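Oxidoreductase, 2OG-Fe(II) oxygenase family (Burkholderia pseudomallei, PDB 6N1F) binds an iron ion and probably acts as an oxidoreductase of the 2-oxoglutarate- and iron-dependent oxygenase family. Local coordinates at residues 27-32 with 40-45. Residues are numbered along the deposited sequence; the frame is centred on the assembly and turned at random.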
ATOM      1  N   LEU A  27     -10.173  17.209  -3.850  1.00 26.58           N
ATOM      2  CA  LEU A  27     -10.364  17.146  -2.407  1.00 25.71           C
ATOM      3  C   LEU A  27      -9.061  16.672  -1.763  1.00 26.95           C
ATOM      4  O   LEU A  27      -8.633  15.531  -1.974  1.00 25.79           O
ATOM      5  CB  LEU A  27     -11.541  16.224  -2.082  1.00 25.60           C
ATOM      6  CG  LEU A  27     -12.027  16.166  -0.627  1.00 26.03           C
ATOM      7  CD1 LEU A  27     -12.444  17.555  -0.131  1.00 25.77           C
ATOM      8  CD2 LEU A  27     -13.178  15.171  -0.486  1.00 23.69           C
ATOM      9  N   HIS A  28      -8.407  17.550  -1.004  1.00 23.60           N
ATOM     10  CA  HIS A  28      -7.158  17.188  -0.345  1.00 27.61           C
ATOM     11  C   HIS A  28      -7.448  16.726   1.082  1.00 27.54           C
ATOM     12  O   HIS A  28      -8.245  17.343   1.794  1.00 27.98           O
ATOM     13  CB  HIS A  28      -6.173  18.359  -0.338  1.00 24.65           C
ATOM     14  CG  HIS A  28      -5.653  18.731  -1.698  1.00 29.51           C
ATOM     15  ND1 HIS A  28      -4.313  18.916  -1.954  1.00 29.08           N
ATOM     16  CD2 HIS A  28      -6.293  18.969  -2.870  1.00 28.20           C
ATOM     17  CE1 HIS A  28      -4.147  19.246  -3.221  1.00 39.49           C
ATOM     18  NE2 HIS A  28      -5.332  19.274  -3.802  1.00 30.83           N
ATOM     19  N   PHE A  29      -6.811  15.633   1.484  1.00 25.32           N
ATOM     20  CA  PHE A  29      -7.020  15.014   2.786  1.00 23.75           C
ATOM     21  C   PHE A  29      -5.746  15.124   3.607  1.00 24.05           C
ATOM     22  O   PHE A  29      -4.645  14.943   3.079  1.00 28.73           O
ATOM     23  CB  PHE A  29      -7.378  13.525   2.655  1.00 22.50           C
ATOM     24  CG  PHE A  29      -8.787  13.258   2.197  1.00 30.04           C
ATOM     25  CD1 PHE A  29      -9.791  13.007   3.115  1.00 25.68           C
ATOM     26  CD2 PHE A  29      -9.102  13.232   0.845  1.00 32.02           C
ATOM     27  CE1 PHE A  29     -11.092  12.757   2.687  1.00 27.28           C
ATOM     28  CE2 PHE A  29     -10.398  12.980   0.418  1.00 28.52           C
ATOM     29  CZ  PHE A  29     -11.394  12.747   1.343  1.00 22.35           C
ATOM     30  N   ARG A  30      -5.900  15.425   4.892  1.00 22.92           N
ATOM     31  CA  ARG A  30      -4.820  15.291   5.853  1.00 26.55           C
ATOM     32  C   ARG A  30      -4.938  13.911   6.500  1.00 26.28           C
ATOM     33  O   ARG A  30      -5.878  13.166   6.222  1.00 20.77           O
ATOM     34  CB  ARG A  30      -4.886  16.420   6.881  1.00 28.03           C
ATOM     35  N   CYS A  31      -3.991  13.560   7.378  1.00 19.81           N
ATOM     36  CA  CYS A  31      -4.115  12.316   8.140  1.00 19.74           C
ATOM     37  C   CYS A  31      -5.347  12.357   9.031  1.00 21.34           C
ATOM     38  O   CYS A  31      -5.650  13.379   9.654  1.00 24.33           O
ATOM     39  CB  CYS A  31      -2.875  12.073   9.008  1.00 20.67           C
ATOM     40  SG  CYS A  31      -1.353  11.898   8.103  1.00 28.04           S
ATOM     41  N   ASN A  32      -6.050  11.228   9.110  1.00 19.54           N
ATOM     42  CA  ASN A  32      -7.197  11.133  10.001  1.00 17.75           C
ATOM     43  C   ASN A  32      -6.721  11.177  11.452  1.00 25.13           C
ATOM     44  O   ASN A  32      -5.883  10.367  11.855  1.00 22.03           O
ATOM     45  CB  ASN A  32      -7.972   9.852   9.727  1.00 21.37           C
ATOM     46  CG  ASN A  32      -9.304   9.829  10.428  1.00 28.40           C
ATOM     47  OD1 ASN A  32      -9.378  10.006  11.642  1.00 24.26           O
ATOM     48  ND2 ASN A  32     -10.375   9.650   9.661  1.00 31.53           N
ATOM     49  N   ALA A  40     -12.190   3.423   9.930  1.00 24.11           N
ATOM     50  CA  ALA A  40     -13.027   2.524   9.136  1.00 23.33           C
ATOM     51  C   ALA A  40     -14.155   3.278   8.439  1.00 27.03           C
ATOM     52  O   ALA A  40     -14.543   2.930   7.319  1.00 26.01           O
ATOM     53  CB  ALA A  40     -13.594   1.414  10.019  1.00 35.16           C
ATOM     54  N   ALA A  41     -14.707   4.305   9.094  1.00 27.94           N
ATOM     55  CA  ALA A  41     -15.787   5.074   8.482  1.00 29.42           C
ATOM     56  C   ALA A  41     -15.299   5.858   7.263  1.00 26.58           C
ATOM     57  O   ALA A  41     -16.015   5.958   6.261  1.00 26.17           O
ATOM     58  CB  ALA A  41     -16.411   6.009   9.513  1.00 27.31           C
ATOM     59  N   GLN A  42     -14.087   6.421   7.321  1.00 30.93           N
ATOM     60  CA  GLN A  42     -13.571   7.139   6.155  1.00 25.90           C
ATOM     61  C   GLN A  42     -13.279   6.183   5.013  1.00 28.30           C
ATOM     62  O   GLN A  42     -13.545   6.499   3.847  1.00 24.77           O
ATOM     63  CB  GLN A  42     -12.306   7.930   6.496  1.00 21.19           C
ATOM     64  CG  GLN A  42     -11.988   8.977   5.425  1.00 25.09           C
ATOM     65  CD  GLN A  42     -10.686   9.705   5.651  1.00 27.81           C
ATOM     66  OE1 GLN A  42     -10.270   9.932   6.777  1.00 22.62           O
ATOM     67  NE2 GLN A  42     -10.028  10.078   4.560  1.00 32.55           N
ATOM     68  N   LEU A  43     -12.700   5.023   5.334  1.00 25.29           N
ATOM     69  CA  LEU A  43     -12.489   3.994   4.327  1.00 31.93           C
ATOM     70  C   LEU A  43     -13.813   3.591   3.702  1.00 30.52           C
ATOM     71  O   LEU A  43     -13.908   3.411   2.479  1.00 30.61           O
ATOM     72  CB  LEU A  43     -11.792   2.785   4.958  1.00 26.32           C
ATOM     73  CG  LEU A  43     -11.486   1.607   4.038  1.00 30.40           C
ATOM     74  CD1 LEU A  43     -10.487   2.041   3.000  1.00 20.93           C
ATOM     75  CD2 LEU A  43     -10.942   0.410   4.812  1.00 28.93           C
ATOM     76  N   ARG A  44     -14.851   3.471   4.536  1.00 33.39           N
ATOM     77  CA  ARG A  44     -16.191   3.136   4.063  1.00 38.22           C
ATOM     78  C   ARG A  44     -16.758   4.227   3.157  1.00 38.33           C
ATOM     79  O   ARG A  44     -17.193   3.947   2.035  1.00 40.16           O
ATOM     80  CB  ARG A  44     -17.113   2.896   5.261  1.00 40.21           C
ATOM     81  CG  ARG A  44     -18.042   1.697   5.115  1.00 46.40           C
ATOM     82  CD  ARG A  44     -18.937   1.511   6.341  1.00 53.38           C
ATOM     83  NE  ARG A  44     -18.164   1.356   7.573  1.00 56.12           N
ATOM     84  CZ  ARG A  44     -18.230   2.175   8.623  1.00 51.06           C
ATOM     85  NH1 ARG A  44     -19.050   3.222   8.618  1.00 45.72           N
ATOM     86  NH2 ARG A  44     -17.474   1.938   9.689  1.00 42.35           N
ATOM     87  N   GLU A  45     -16.771   5.480   3.623  1.00 33.27           N
ATOM     88  CA  GLU A  45     -17.486   6.523   2.888  1.00 29.30           C
ATOM     89  C   GLU A  45     -16.649   7.082   1.749  1.00 27.71           C
ATOM     90  O   GLU A  45     -17.141   7.234   0.627  1.00 31.43           O
ATOM     91  CB  GLU A  45     -17.904   7.649   3.836  1.00 33.94           C
ATOM     92  CG  GLU A  45     -18.958   7.220   4.855  1.00 47.13           C
ATOM     93  CD  GLU A  45     -19.213   8.266   5.924  1.00 56.36           C
ATOM     94  OE1 GLU A  45     -18.278   9.043   6.242  1.00 53.60           O
ATOM     95  OE2 GLU A  45     -20.354   8.303   6.443  1.00 56.37           O
TER
HETATM   96  O   HOH W   1      -7.257  10.587   5.843  1.00 22.93           O
HETATM   97  O   HOH W   2      -8.820  12.959   7.060  1.00 45.94           O
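Gln42 points its chain away from its own backbone nitrogen (chi1 -164°) and keeps it extended beyond CG, which carries the terminal amide from helix 36-45 to Phe29 and Asn32. Asn32 turns its own CG the same way (chi1 -169°), which presents its amide to the glutamine. This is a surface contact of strand 27-29 and the loop after it with helix 36-45, on the outside of the double-stranded beta-helix fold expected of the family: strand 27-29 edges a small sheet beside strand 191-193, and the helix follows closely in sequence.

Glutamine suits its place because one amide offers both an acceptor and a donor at the end of a long, extended chain. Its OE1 accepts from Asn32 ND2 at 2.9 Å, in the carbonyl plane, and the two amides are nearly coplanar. Asparagine, on a shorter arm, also uses its OD1, which is hydrogen-bonded to the backbone N of Gly34. Gln42 NE2 meets the Phe29 ring, itself stacked on Phe193, obliquely, 3.3 Å from Phe29 CD1; the ring and amide planes lie 18° apart. That NE2 also donates to a water, 3.1 Å from the water oxygen, which in turn lies 2.9 Å from Arg30 O.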